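Long-range contact in BpsB (PgaB), Poly-beta-1,6-N-acetyl-D-glucosamine N-deacetylase (Bordetella bronchiseptica RB50, PDB 5BU6), which removes acetyl groups from the N-acetylglucosamine units of poly-beta-1,6-N-acetyl-D-glucosamine as a family 4 carbohydrate esterase, and is required for biofilm formation: residues V149-G161 with T211-G223. The protein carries 5 engineered substitutions. Numbering follows the deposited sequence.
With NI (nickel (II) ion), chain C; EDO (1,2-ethanediol), chain J.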
ATOM      1  N   VAL A 149       5.625  -8.138  10.500  1.00 34.56           N
ATOM      2  CA  VAL A 149       4.775  -7.362   9.607  1.00 30.40           C
ATOM      3  C   VAL A 149       4.526  -5.951  10.128  1.00 33.20           C
ATOM      4  O   VAL A 149       4.114  -5.776  11.260  1.00 36.96           O
ATOM      5  CB  VAL A 149       3.425  -8.071   9.409  1.00 34.13           C
ATOM      6  CG1 VAL A 149       2.440  -7.175   8.686  1.00 32.92           C
ATOM      7  CG2 VAL A 149       3.621  -9.401   8.673  1.00 33.91           C
ATOM      8  N   GLU A 150       4.756  -4.959   9.281  1.00 33.40           N
ATOM      9  CA  GLU A 150       4.427  -3.558   9.574  1.00 33.89           C
ATOM     10  C   GLU A 150       3.092  -3.259   8.913  1.00 36.59           C
ATOM     11  O   GLU A 150       2.921  -3.497   7.717  1.00 35.45           O
ATOM     12  CB  GLU A 150       5.499  -2.621   9.023  1.00 35.35           C
ATOM     13  CG  GLU A 150       5.119  -1.144   8.987  1.00 60.53           C
ATOM     14  CD  GLU A 150       5.767  -0.337  10.107  1.00 86.58           C
ATOM     15  OE1 GLU A 150       6.552  -0.914  10.891  1.00 95.61           O
ATOM     16  OE2 GLU A 150       5.495   0.879  10.201  1.00 90.87           O
ATOM     17  N   LEU A 151       2.141  -2.751   9.680  1.00 32.95           N
ATOM     18  CA  LEU A 151       0.852  -2.375   9.108  1.00 29.56           C
ATOM     19  C   LEU A 151       0.925  -0.935   8.624  1.00 27.46           C
ATOM     20  O   LEU A 151       1.519  -0.058   9.276  1.00 31.04           O
ATOM     21  CB  LEU A 151      -0.271  -2.542  10.133  1.00 33.90           C
ATOM     22  CG  LEU A 151      -0.598  -3.954  10.618  1.00 38.25           C
ATOM     23  CD1 LEU A 151      -1.859  -3.936  11.496  1.00 34.79           C
ATOM     24  CD2 LEU A 151      -0.757  -4.918   9.460  1.00 38.80           C
ATOM     25  N   ALA A 152       0.324  -0.697   7.471  1.00 27.95           N
ATOM     26  CA  ALA A 152       0.284   0.621   6.875  1.00 28.94           C
ATOM     27  C   ALA A 152      -1.138   0.924   6.435  1.00 29.05           C
ATOM     28  O   ALA A 152      -1.945   0.016   6.289  1.00 32.04           O
ATOM     29  CB  ALA A 152       1.237   0.690   5.670  1.00 28.86           C
ATOM     30  N   SER A 153      -1.436   2.196   6.219  1.00 31.62           N
ATOM     31  CA  SER A 153      -2.697   2.584   5.603  1.00 30.60           C
ATOM     32  C   SER A 153      -2.618   2.426   4.090  1.00 32.66           C
ATOM     33  O   SER A 153      -1.637   2.842   3.470  1.00 26.77           O
ATOM     34  CB  SER A 153      -3.048   4.026   5.962  1.00 31.42           C
ATOM     35  OG  SER A 153      -4.219   4.475   5.311  1.00 30.91           O
ATOM     36  N   HIS A 154      -3.662   1.833   3.510  1.00 28.92           N
ATOM     37  CA  HIS A 154      -3.891   1.893   2.058  1.00 32.12           C
ATOM     38  C   HIS A 154      -5.084   2.809   1.793  1.00 34.67           C
ATOM     39  O   HIS A 154      -5.803   2.623   0.817  1.00 35.80           O
ATOM     40  CB  HIS A 154      -4.135   0.484   1.487  1.00 30.81           C
ATOM     41  CG  HIS A 154      -3.760   0.338   0.050  1.00 26.99           C
ATOM     42  ND1 HIS A 154      -2.961   1.251  -0.610  1.00 28.34           N
ATOM     43  CD2 HIS A 154      -4.083  -0.610  -0.863  1.00 28.89           C
ATOM     44  CE1 HIS A 154      -2.813   0.874  -1.870  1.00 31.43           C
ATOM     45  NE2 HIS A 154      -3.467  -0.262  -2.043  1.00 24.78           N
ATOM     46  N   SER A 155      -5.245   3.796   2.680  1.00 33.82           N
ATOM     47  CA  SER A 155      -6.369   4.756   2.772  1.00 33.47           C
ATOM     48  C   SER A 155      -7.577   4.105   3.459  1.00 34.41           C
ATOM     49  O   SER A 155      -7.591   2.907   3.693  1.00 34.05           O
ATOM     50  CB  SER A 155      -6.791   5.331   1.410  1.00 29.64           C
ATOM     51  OG  SER A 155      -7.668   4.450   0.714  1.00 31.82           O
ATOM     52  N   HIS A 156      -8.564   4.917   3.811  1.00 35.41           N
ATOM     53  CA  HIS A 156      -9.852   4.406   4.286  1.00 36.83           C
ATOM     54  C   HIS A 156     -10.719   4.091   3.075  1.00 33.52           C
ATOM     55  O   HIS A 156     -11.053   2.953   2.835  1.00 31.17           O
ATOM     56  CB  HIS A 156     -10.556   5.413   5.211  1.00 38.65           C
ATOM     57  CG  HIS A 156     -11.872   4.931   5.750  1.00 32.00           C
ATOM     58  ND1 HIS A 156     -11.994   3.786   6.506  1.00 29.87           N
ATOM     59  CD2 HIS A 156     -13.122   5.439   5.634  1.00 37.86           C
ATOM     60  CE1 HIS A 156     -13.260   3.612   6.838  1.00 31.13           C
ATOM     61  NE2 HIS A 156     -13.969   4.598   6.315  1.00 38.44           N
ATOM     62  N   ASN A 157     -11.049   5.109   2.301  1.00 32.31           N
ATOM     63  CA  ASN A 157     -11.903   4.925   1.136  1.00 37.91           C
ATOM     64  C   ASN A 157     -11.386   5.696  -0.079  1.00 35.24           C
ATOM     65  O   ASN A 157     -12.137   6.350  -0.771  1.00 41.45           O
ATOM     66  CB  ASN A 157     -13.333   5.349   1.475  1.00 38.92           C
ATOM     67  CG  ASN A 157     -14.343   4.904   0.443  1.00 42.54           C
ATOM     68  OD1 ASN A 157     -14.110   3.950  -0.315  1.00 41.10           O
ATOM     69  ND2 ASN A 157     -15.472   5.598   0.400  1.00 44.63           N
ATOM     70  N   LEU A 158     -10.084   5.641  -0.330  1.00 33.26           N
ATOM     71  CA  LEU A 158      -9.549   6.313  -1.518  1.00 34.59           C
ATOM     72  C   LEU A 158      -9.129   5.308  -2.577  1.00 31.55           C
ATOM     73  O   LEU A 158      -8.535   5.683  -3.586  1.00 36.86           O
ATOM     74  CB  LEU A 158      -8.360   7.191  -1.150  1.00 38.55           C
ATOM     75  CG  LEU A 158      -8.689   8.294  -0.148  1.00 35.53           C
ATOM     76  CD1 LEU A 158      -7.413   9.032   0.176  1.00 40.17           C
ATOM     77  CD2 LEU A 158      -9.739   9.243  -0.689  1.00 35.75           C
ATOM     78  N   HIS A 159      -9.418   4.033  -2.339  1.00 31.62           N
ATOM     79  CA  HIS A 159      -8.987   2.984  -3.268  1.00 32.13           C
ATOM     80  C   HIS A 159     -10.066   2.765  -4.334  1.00 40.89           C
ATOM     81  O   HIS A 159     -10.583   1.658  -4.507  1.00 36.58           O
ATOM     82  CB  HIS A 159      -8.675   1.691  -2.491  1.00 29.95           C
ATOM     83  CG  HIS A 159      -7.687   0.794  -3.181  1.00 30.68           C
ATOM     84  ND1 HIS A 159      -7.867   0.338  -4.468  1.00 34.47           N
ATOM     85  CD2 HIS A 159      -6.528   0.247  -2.753  1.00 33.95           C
ATOM     86  CE1 HIS A 159      -6.853  -0.434  -4.811  1.00 38.65           C
ATOM     87  NE2 HIS A 159      -6.022  -0.505  -3.789  1.00 33.47           N
ATOM     88  N   ARG A 160     -10.412   3.839  -5.042  1.00 34.26           N
ATOM     89  CA  ARG A 160     -11.474   3.784  -6.030  1.00 36.53           C
ATOM     90  C   ARG A 160     -11.411   5.007  -6.913  1.00 41.04           C
ATOM     91  O   ARG A 160     -10.650   5.942  -6.641  1.00 40.81           O
ATOM     92  CB  ARG A 160     -12.837   3.717  -5.347  1.00 41.80           C
ATOM     93  CG  ARG A 160     -13.064   4.934  -4.476  1.00 46.08           C
ATOM     94  CD  ARG A 160     -14.354   4.941  -3.688  1.00 48.46           C
ATOM     95  NE  ARG A 160     -14.306   6.087  -2.780  1.00 61.87           N
ATOM     96  CZ  ARG A 160     -14.871   7.272  -3.005  1.00 65.36           C
ATOM     97  NH1 ARG A 160     -14.730   8.242  -2.112  1.00 68.62           N
ATOM     98  NH2 ARG A 160     -15.592   7.489  -4.101  1.00 56.24           N
ATOM     99  N   GLY A 161     -12.222   4.999  -7.959  1.00 60.95           N
ATOM    100  CA  GLY A 161     -12.313   6.134  -8.851  1.00 61.00           C
ATOM    101  C   GLY A 161     -13.448   7.042  -8.441  1.00 60.91           C
ATOM    102  O   GLY A 161     -14.444   6.582  -7.886  1.00 61.64           O
ATOM    103  N   THR A 211      -6.051  -3.170  16.178  1.00 29.67           N
ATOM    104  CA  THR A 211      -4.815  -3.963  16.231  1.00 35.11           C
ATOM    105  C   THR A 211      -3.835  -3.492  17.307  1.00 38.53           C
ATOM    106  O   THR A 211      -2.944  -4.239  17.690  1.00 36.34           O
ATOM    107  CB  THR A 211      -4.042  -3.960  14.889  1.00 37.58           C
ATOM    108  OG1 THR A 211      -3.387  -2.703  14.718  1.00 39.37           O
ATOM    109  CG2 THR A 211      -4.959  -4.229  13.706  1.00 36.78           C
ATOM    110  N   GLY A 212      -3.987  -2.256  17.778  1.00 37.99           N
ATOM    111  CA  GLY A 212      -3.080  -1.713  18.784  1.00 36.67           C
ATOM    112  C   GLY A 212      -1.890  -1.007  18.160  1.00 36.43           C
ATOM    113  O   GLY A 212      -1.075  -0.404  18.861  1.00 40.35           O
ATOM    114  N   VAL A 213      -1.821  -1.061  16.834  1.00 32.78           N
ATOM    115  CA  VAL A 213      -0.716  -0.519  16.066  1.00 35.78           C
ATOM    116  C   VAL A 213      -0.903   0.956  15.703  1.00 38.98           C
ATOM    117  O   VAL A 213      -1.935   1.334  15.174  1.00 35.34           O
ATOM    118  CB  VAL A 213      -0.532  -1.331  14.761  1.00 38.12           C
ATOM    119  CG1 VAL A 213       0.444  -0.636  13.818  1.00 39.22           C
ATOM    120  CG2 VAL A 213      -0.084  -2.745  15.097  1.00 38.86           C
ATOM    121  N   THR A 214       0.095   1.784  16.009  1.00 36.07           N
ATOM    122  CA  THR A 214       0.119   3.165  15.530  1.00 35.67           C
ATOM    123  C   THR A 214       0.867   3.212  14.199  1.00 34.89           C
ATOM    124  O   THR A 214       2.081   3.044  14.178  1.00 38.85           O
ATOM    125  CB  THR A 214       0.817   4.115  16.546  1.00 39.73           C
ATOM    126  OG1 THR A 214       0.060   4.158  17.759  1.00 40.23           O
ATOM    127  CG2 THR A 214       0.944   5.531  15.979  1.00 45.21           C
ATOM    128  N   ILE A 215       0.163   3.443  13.097  1.00 33.55           N
ATOM    129  CA  ILE A 215       0.817   3.370  11.797  1.00 31.44           C
ATOM    130  C   ILE A 215       1.601   4.656  11.563  1.00 33.09           C
ATOM    131  O   ILE A 215       1.357   5.671  12.222  1.00 36.00           O
ATOM    132  CB  ILE A 215      -0.151   3.177  10.647  1.00 34.50           C
ATOM    133  CG1 ILE A 215      -1.117   4.361  10.551  1.00 40.16           C
ATOM    134  CG2 ILE A 215      -0.897   1.879  10.800  1.00 32.16           C
ATOM    135  CD1 ILE A 215      -1.835   4.406   9.213  1.00 31.61           C
ATOM    136  N   ARG A 216       2.531   4.609  10.617  1.00 32.62           N
ATOM    137  CA  ARG A 216       3.336   5.777  10.318  1.00 43.33           C
ATOM    138  C   ARG A 216       3.563   5.918   8.827  1.00 36.92           C
ATOM    139  O   ARG A 216       4.342   6.757   8.398  1.00 35.93           O
ATOM    140  CB  ARG A 216       4.674   5.702  11.051  1.00 45.27           C
ATOM    141  CG  ARG A 216       5.327   4.354  10.956  1.00 47.87           C
ATOM    142  CD  ARG A 216       6.526   4.230  11.879  1.00 57.06           C
ATOM    143  NE  ARG A 216       6.936   2.834  11.967  1.00 59.79           N
ATOM    144  CZ  ARG A 216       7.943   2.386  12.705  1.00 63.32           C
ATOM    145  NH1 ARG A 216       8.229   1.094  12.709  1.00 61.72           N
ATOM    146  NH2 ARG A 216       8.664   3.226  13.434  1.00 60.94           N
ATOM    147  N   SER A 217       2.865   5.106   8.035  1.00 30.13           N
ATOM    148  CA  SER A 217       3.080   5.121   6.601  1.00 34.17           C
ATOM    149  C   SER A 217       1.770   4.978   5.823  1.00 31.83           C
ATOM    150  O   SER A 217       0.805   4.383   6.326  1.00 26.79           O
ATOM    151  CB  SER A 217       4.052   3.997   6.218  1.00 39.29           C
ATOM    152  OG  SER A 217       3.597   2.759   6.733  1.00 44.33           O
ATOM    153  N   ILE A 218       1.746   5.545   4.616  1.00 30.98           N
ATOM    154  CA  ILE A 218       0.615   5.424   3.689  1.00 30.64           C
ATOM    155  C   ILE A 218       1.106   4.893   2.364  1.00 34.88           C
ATOM    156  O   ILE A 218       2.110   5.381   1.806  1.00 37.89           O
ATOM    157  CB  ILE A 218      -0.101   6.785   3.466  1.00 32.56           C
ATOM    158  CG1 ILE A 218      -1.063   6.710   2.283  1.00 34.66           C
ATOM    159  CG2 ILE A 218       0.894   7.896   3.187  1.00 37.82           C
ATOM    160  CD1 ILE A 218      -2.327   5.984   2.593  1.00 33.80           C
ATOM    161  N   VAL A 219       0.438   3.859   1.869  1.00 30.54           N
ATOM    162  CA  VAL A 219       0.678   3.368   0.521  1.00 27.92           C
ATOM    163  C   VAL A 219      -0.444   3.909  -0.335  1.00 30.69           C
ATOM    164  O   VAL A 219      -1.584   3.496  -0.170  1.00 28.02           O
ATOM    165  CB  VAL A 219       0.674   1.824   0.426  1.00 31.24           C
ATOM    166  CG1 VAL A 219       0.930   1.377  -1.053  1.00 32.84           C
ATOM    167  CG2 VAL A 219       1.728   1.220   1.360  1.00 34.54           C
ATOM    168  N   TRP A 220      -0.129   4.838  -1.226  1.00 29.11           N
ATOM    169  CA  TRP A 220      -1.151   5.526  -1.994  1.00 27.73           C
ATOM    170  C   TRP A 220      -1.774   4.576  -3.023  1.00 26.30           C
ATOM    171  O   TRP A 220      -1.064   4.039  -3.850  1.00 31.36           O
ATOM    172  CB  TRP A 220      -0.528   6.744  -2.696  1.00 33.58           C
ATOM    173  CG  TRP A 220      -0.033   7.826  -1.720  1.00 31.31           C
ATOM    174  CD1 TRP A 220       1.279   8.142  -1.415  1.00 34.90           C
ATOM    175  CD2 TRP A 220      -0.846   8.728  -0.972  1.00 33.94           C
ATOM    176  NE1 TRP A 220       1.316   9.178  -0.505  1.00 34.83           N
ATOM    177  CE2 TRP A 220       0.027   9.557  -0.213  1.00 30.90           C
ATOM    178  CE3 TRP A 220      -2.238   8.913  -0.849  1.00 35.86           C
ATOM    179  CZ2 TRP A 220      -0.446  10.554   0.637  1.00 29.39           C
ATOM    180  CZ3 TRP A 220      -2.704   9.910   0.002  1.00 34.19           C
ATOM    181  CH2 TRP A 220      -1.809  10.710   0.743  1.00 35.56           C
ATOM    182  N   PRO A 221      -3.108   4.396  -2.983  1.00 31.93           N
ATOM    183  CA  PRO A 221      -3.752   3.630  -4.060  1.00 31.61           C
ATOM    184  C   PRO A 221      -3.407   4.175  -5.429  1.00 39.18           C
ATOM    185  O   PRO A 221      -3.398   5.398  -5.613  1.00 33.26           O
ATOM    186  CB  PRO A 221      -5.248   3.802  -3.765  1.00 30.09           C
ATOM    187  CG  PRO A 221      -5.297   3.934  -2.255  1.00 30.90           C
ATOM    188  CD  PRO A 221      -4.057   4.763  -1.920  1.00 28.79           C
ATOM    189  N   TYR A 222      -3.118   3.264  -6.364  1.00 35.96           N
ATOM    190  CA  TYR A 222      -2.823   3.612  -7.736  1.00 35.25           C
ATOM    191  C   TYR A 222      -1.611   4.544  -7.847  1.00 37.46           C
ATOM    192  O   TYR A 222      -1.392   5.131  -8.895  1.00 39.22           O
ATOM    193  CB  TYR A 222      -4.039   4.257  -8.403  1.00 39.46           C
ATOM    194  CG  TYR A 222      -5.339   3.551  -8.088  1.00 46.01           C
ATOM    195  CD1 TYR A 222      -5.599   2.279  -8.584  1.00 48.94           C
ATOM    196  CD2 TYR A 222      -6.308   4.156  -7.292  1.00 44.60           C
ATOM    197  CE1 TYR A 222      -6.784   1.628  -8.296  1.00 50.04           C
ATOM    198  CE2 TYR A 222      -7.501   3.516  -7.003  1.00 44.65           C
ATOM    199  CZ  TYR A 222      -7.731   2.253  -7.509  1.00 47.30           C
ATOM    200  OH  TYR A 222      -8.904   1.607  -7.229  1.00 50.59           O
ATOM    201  N   GLY A 223      -0.823   4.654  -6.779  1.00 34.57           N
ATOM    202  CA  GLY A 223       0.296   5.586  -6.743  1.00 39.96           C
ATOM    203  C   GLY A 223      -0.121   7.046  -6.861  1.00 41.24           C
ATOM    204  O   GLY A 223       0.690   7.912  -7.212  1.00 39.31           O
TER
HETATM  205 NI    NI C 401      -4.188  -1.477  -3.727  1.00 34.40          NI
HETATM  206  C1  EDO J 408       7.966  -4.443  11.567  1.00 49.41           C
HETATM  207  O1  EDO J 408       8.415  -5.320  10.528  1.00 44.47           O
HETATM  208  C2  EDO J 408       8.985  -3.319  11.765  1.00 50.51           C
HETATM  209  O2  EDO J 408       8.919  -2.343  10.711  1.00 38.68           O
HETATM  210  O   HOH W   1       3.173   2.138   9.301  1.00 36.48           O
HETATM  211  O   HOH W   2      -2.396  -2.621  -3.760  1.00 43.40           O
HETATM  212  O   HOH W   3      -4.671  -2.758  -5.407  1.00 33.61           O
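With chi1 at -153°, His154 carries its ring opposite the main-chain N, and ND1 donates to Val219 O at 2.7 Å, the oxygen in the ring plane. That bond fixes the imidazole's rotation and points NE2 at the nickel ion. His159, turned likewise, brings its NE2 to the same ion; with Asp84 they form the Asp-His-His metal site of family 4 carbohydrate esterases, its histidines backed by segment 211-223. Pro221 packs against both rings, its CB over one face of His159, 4.1 Å from the centroid, its CG off-centre over His154. Tyr222 OH gives His159 O a weak bond of 3.2 Å.

Ser153 makes a single bridge with Ile218, its N bonding Ser217 O and its O taking Val219 N at 2.8 Å, nearly straight. At the far end Arg216 grips Glu150 side-on, NE to OE2 (3.0 Å) and NH1 to OE1 (3.2 Å), both on syn lone pairs with the planes 14° apart; NH1 also bonds Gln61. One water links Glu150 OE2, Leu151 O, Arg216 N and Ser217 OG.

The short strands 217-219 and 149-153 run at 64° to each other; strand 104-108 pairs with the latter, helix 137-145 meets Leu151 and Val213, and helix 189-211 lies against Ser155 and Leu158.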